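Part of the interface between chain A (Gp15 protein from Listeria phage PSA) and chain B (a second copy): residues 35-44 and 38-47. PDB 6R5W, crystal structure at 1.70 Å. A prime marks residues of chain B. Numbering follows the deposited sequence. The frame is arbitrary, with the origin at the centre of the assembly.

Chain A (35-44) TVEGAQAKAD
Chain B, residues 38-47: GAQAKADKAL

A lysine serves as the knob in this helix packing, a place more often taken by an apolar side chain. Lys42′ (chi1 to chi4 m, t, t, p) points toward the partner and sits among Val36, Ala39, Gln40 and Ala43, burying more area than any other residue here. Its methylenes do the packing: CD lies 3.9 Å from Ala39 CB, CE 3.6 Å from Val36 O, and CG 3.5 Å from Gln40 OE1, while NZ is hydrogen-bonded elsewhere in the structure.

The principle is that small residues let helices approach closely. Thr35 is a non-helical N-cap residue (phi/psi -100/160); residues 36-44 and 38′-47′ are α-helix, phi/psi near -65/-40, running in the same general direction with a signed crossing angle of -23°, the axes 8.8 Å apart at their closest approach. Equivalent alanines set the register: CA to CA is 5.7 Å for Ala39 and Ala39′ and 5.1 Å for Ala43 and Ala43′. Ala39 CB meets Ala39′ CB at 4.3 Å; Ala43 CB reaches Lys42′ O at 3.5 Å and Ala46′ CB at 4.1 Å.

No direct hydrogen bond crosses. Instead, one water accepts from Gln40 NE2 (3.1 Å) and donates to Lys42′ O (2.6 Å). Gln40 (t, p, chi3 70°) also gives NE2 to Asp44 OD1 (2.8 Å; Asp44 chi1 m). Thr35 (p) caps the first helix, its OG1 accepting from Gly38 N at 2.9 Å.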

# COMPACT_ATOMS: atom_id res chain seq x y z
N THR A 35 -30.98 5.77 16.54
CA THR A 35 -31.37 4.38 16.40
C THR A 35 -30.18 3.52 15.99
O THR A 35 -29.13 4.01 15.50
CB THR A 35 -32.43 4.20 15.33
OG1 THR A 35 -31.88 4.55 14.07
CG2 THR A 35 -33.65 5.13 15.61
N VAL A 36 -30.34 2.23 16.24
CA VAL A 36 -29.29 1.28 15.82
C VAL A 36 -29.07 1.38 14.31
O VAL A 36 -27.94 1.29 13.84
CB VAL A 36 -29.64 -0.14 16.26
CG1 VAL A 36 -29.61 -0.27 17.75
CG2 VAL A 36 -30.96 -0.59 15.68
N GLU A 37 -30.14 1.56 13.53
CA GLU A 37 -30.00 1.65 12.08
C GLU A 37 -29.28 2.93 11.68
O GLU A 37 -28.46 2.93 10.75
CB GLU A 37 -31.38 1.57 11.38
CG GLU A 37 -32.12 0.26 11.65
CD GLU A 37 -32.87 0.25 13.01
OE1 GLU A 37 -33.01 1.33 13.61
OE2 GLU A 37 -33.29 -0.85 13.46
N GLY A 38 -29.55 4.03 12.39
CA GLY A 38 -28.85 5.28 12.10
C GLY A 38 -27.37 5.22 12.48
O GLY A 38 -26.52 5.78 11.78
N ALA A 39 -27.06 4.60 13.62
CA ALA A 39 -25.66 4.45 14.03
C ALA A 39 -24.92 3.55 13.05
O ALA A 39 -23.75 3.82 12.71
CB ALA A 39 -25.58 3.90 15.46
N GLN A 40 -25.58 2.49 12.58
CA GLN A 40 -24.93 1.60 11.61
C GLN A 40 -24.72 2.28 10.27
O GLN A 40 -23.71 2.03 9.60
CB GLN A 40 -25.71 0.31 11.43
CG GLN A 40 -25.02 -0.75 10.63
CD GLN A 40 -23.75 -1.23 11.30
OE1 GLN A 40 -23.78 -1.90 12.33
NE2 GLN A 40 -22.61 -0.87 10.72
N ALA A 41 -25.66 3.12 9.84
CA ALA A 41 -25.47 3.88 8.61
C ALA A 41 -24.26 4.80 8.70
O ALA A 41 -23.54 5.01 7.72
CB ALA A 41 -26.74 4.69 8.28
N LYS A 42 -24.07 5.43 9.85
CA LYS A 42 -22.93 6.33 10.01
C LYS A 42 -21.61 5.57 10.01
O LYS A 42 -20.64 6.04 9.41
CB LYS A 42 -23.10 7.15 11.30
CG LYS A 42 -24.29 8.14 11.23
CD LYS A 42 -24.48 8.88 12.56
CE LYS A 42 -25.60 9.95 12.48
NZ LYS A 42 -26.93 9.24 12.36
N ALA A 43 -21.57 4.41 10.67
CA ALA A 43 -20.39 3.56 10.68
C ALA A 43 -20.11 3.02 9.26
O ALA A 43 -18.95 2.97 8.81
CB ALA A 43 -20.60 2.39 11.64
N ASP A 44 -21.18 2.62 8.55
CA ASP A 44 -21.03 2.14 7.19
C ASP A 44 -20.44 3.23 6.30
O ASP A 44 -19.59 2.94 5.45
CB ASP A 44 -22.37 1.63 6.65
CG ASP A 44 -22.80 0.32 7.30
OD1 ASP A 44 -22.01 -0.35 8.03
OD2 ASP A 44 -23.99 -0.08 7.07
N GLY B 38 -23.12 0.59 22.20
CA GLY B 38 -23.53 0.02 20.92
C GLY B 38 -23.10 0.86 19.73
O GLY B 38 -22.62 0.30 18.72
N ALA B 39 -23.19 2.20 19.83
CA ALA B 39 -22.71 3.04 18.74
C ALA B 39 -21.18 2.91 18.62
O ALA B 39 -20.63 2.92 17.51
CB ALA B 39 -23.08 4.49 18.94
N GLN B 40 -20.51 2.84 19.77
CA GLN B 40 -19.05 2.74 19.78
C GLN B 40 -18.59 1.40 19.20
O GLN B 40 -17.61 1.35 18.44
CB GLN B 40 -18.48 2.89 21.18
CG GLN B 40 -16.91 2.97 21.21
CD GLN B 40 -16.39 4.16 20.44
OE1 GLN B 40 -16.58 5.31 20.85
NE2 GLN B 40 -15.72 3.92 19.29
N ALA B 41 -19.31 0.34 19.47
CA ALA B 41 -19.01 -0.96 18.90
C ALA B 41 -19.11 -0.93 17.38
O ALA B 41 -18.30 -1.55 16.69
CB ALA B 41 -19.94 -2.05 19.47
N LYS B 42 -20.12 -0.26 16.84
CA LYS B 42 -20.29 -0.18 15.41
C LYS B 42 -19.17 0.64 14.78
O LYS B 42 -18.66 0.28 13.70
CB LYS B 42 -21.65 0.43 15.06
CG LYS B 42 -22.83 -0.45 15.40
CD LYS B 42 -24.13 0.27 15.14
CE LYS B 42 -25.30 -0.67 15.33
NZ LYS B 42 -25.51 -1.12 16.70
N ALA B 43 -18.79 1.75 15.42
CA ALA B 43 -17.67 2.53 14.92
C ALA B 43 -16.38 1.71 14.99
O ALA B 43 -15.53 1.79 14.09
CB ALA B 43 -17.54 3.84 15.70
N ASP B 44 -16.18 1.00 16.10
CA ASP B 44 -14.96 0.20 16.28
C ASP B 44 -14.89 -0.85 15.17
O ASP B 44 -13.82 -1.16 14.65
CB ASP B 44 -14.97 -0.53 17.62
CG ASP B 44 -14.76 0.36 18.82
OD1 ASP B 44 -14.40 1.53 18.63
OD2 ASP B 44 -14.93 -0.15 19.96
N LYS B 45 -16.04 -1.45 14.85
CA LYS B 45 -16.09 -2.46 13.80
C LYS B 45 -15.79 -1.87 12.43
O LYS B 45 -15.13 -2.52 11.59
CB LYS B 45 -17.44 -3.14 13.80
CG LYS B 45 -17.64 -4.18 12.70
CD LYS B 45 -16.82 -5.42 13.07
CE LYS B 45 -16.89 -6.53 12.00
NZ LYS B 45 -18.27 -6.64 11.46
N ALA B 46 -16.27 -0.66 12.17
CA ALA B 46 -15.94 0.02 10.93
C ALA B 46 -14.43 0.24 10.82
O ALA B 46 -13.84 0.05 9.74
CB ALA B 46 -16.68 1.35 10.81
N LEU B 47 -13.80 0.67 11.91
CA LEU B 47 -12.36 0.87 11.93
C LEU B 47 -11.62 -0.44 11.67
O LEU B 47 -10.72 -0.49 10.82
CB LEU B 47 -11.93 1.50 13.25
CG LEU B 47 -10.43 1.64 13.44
CD1 LEU B 47 -9.80 2.48 12.36
CD2 LEU B 47 -10.13 2.23 14.81
O HOH W 1 -19.81 -1.27 11.90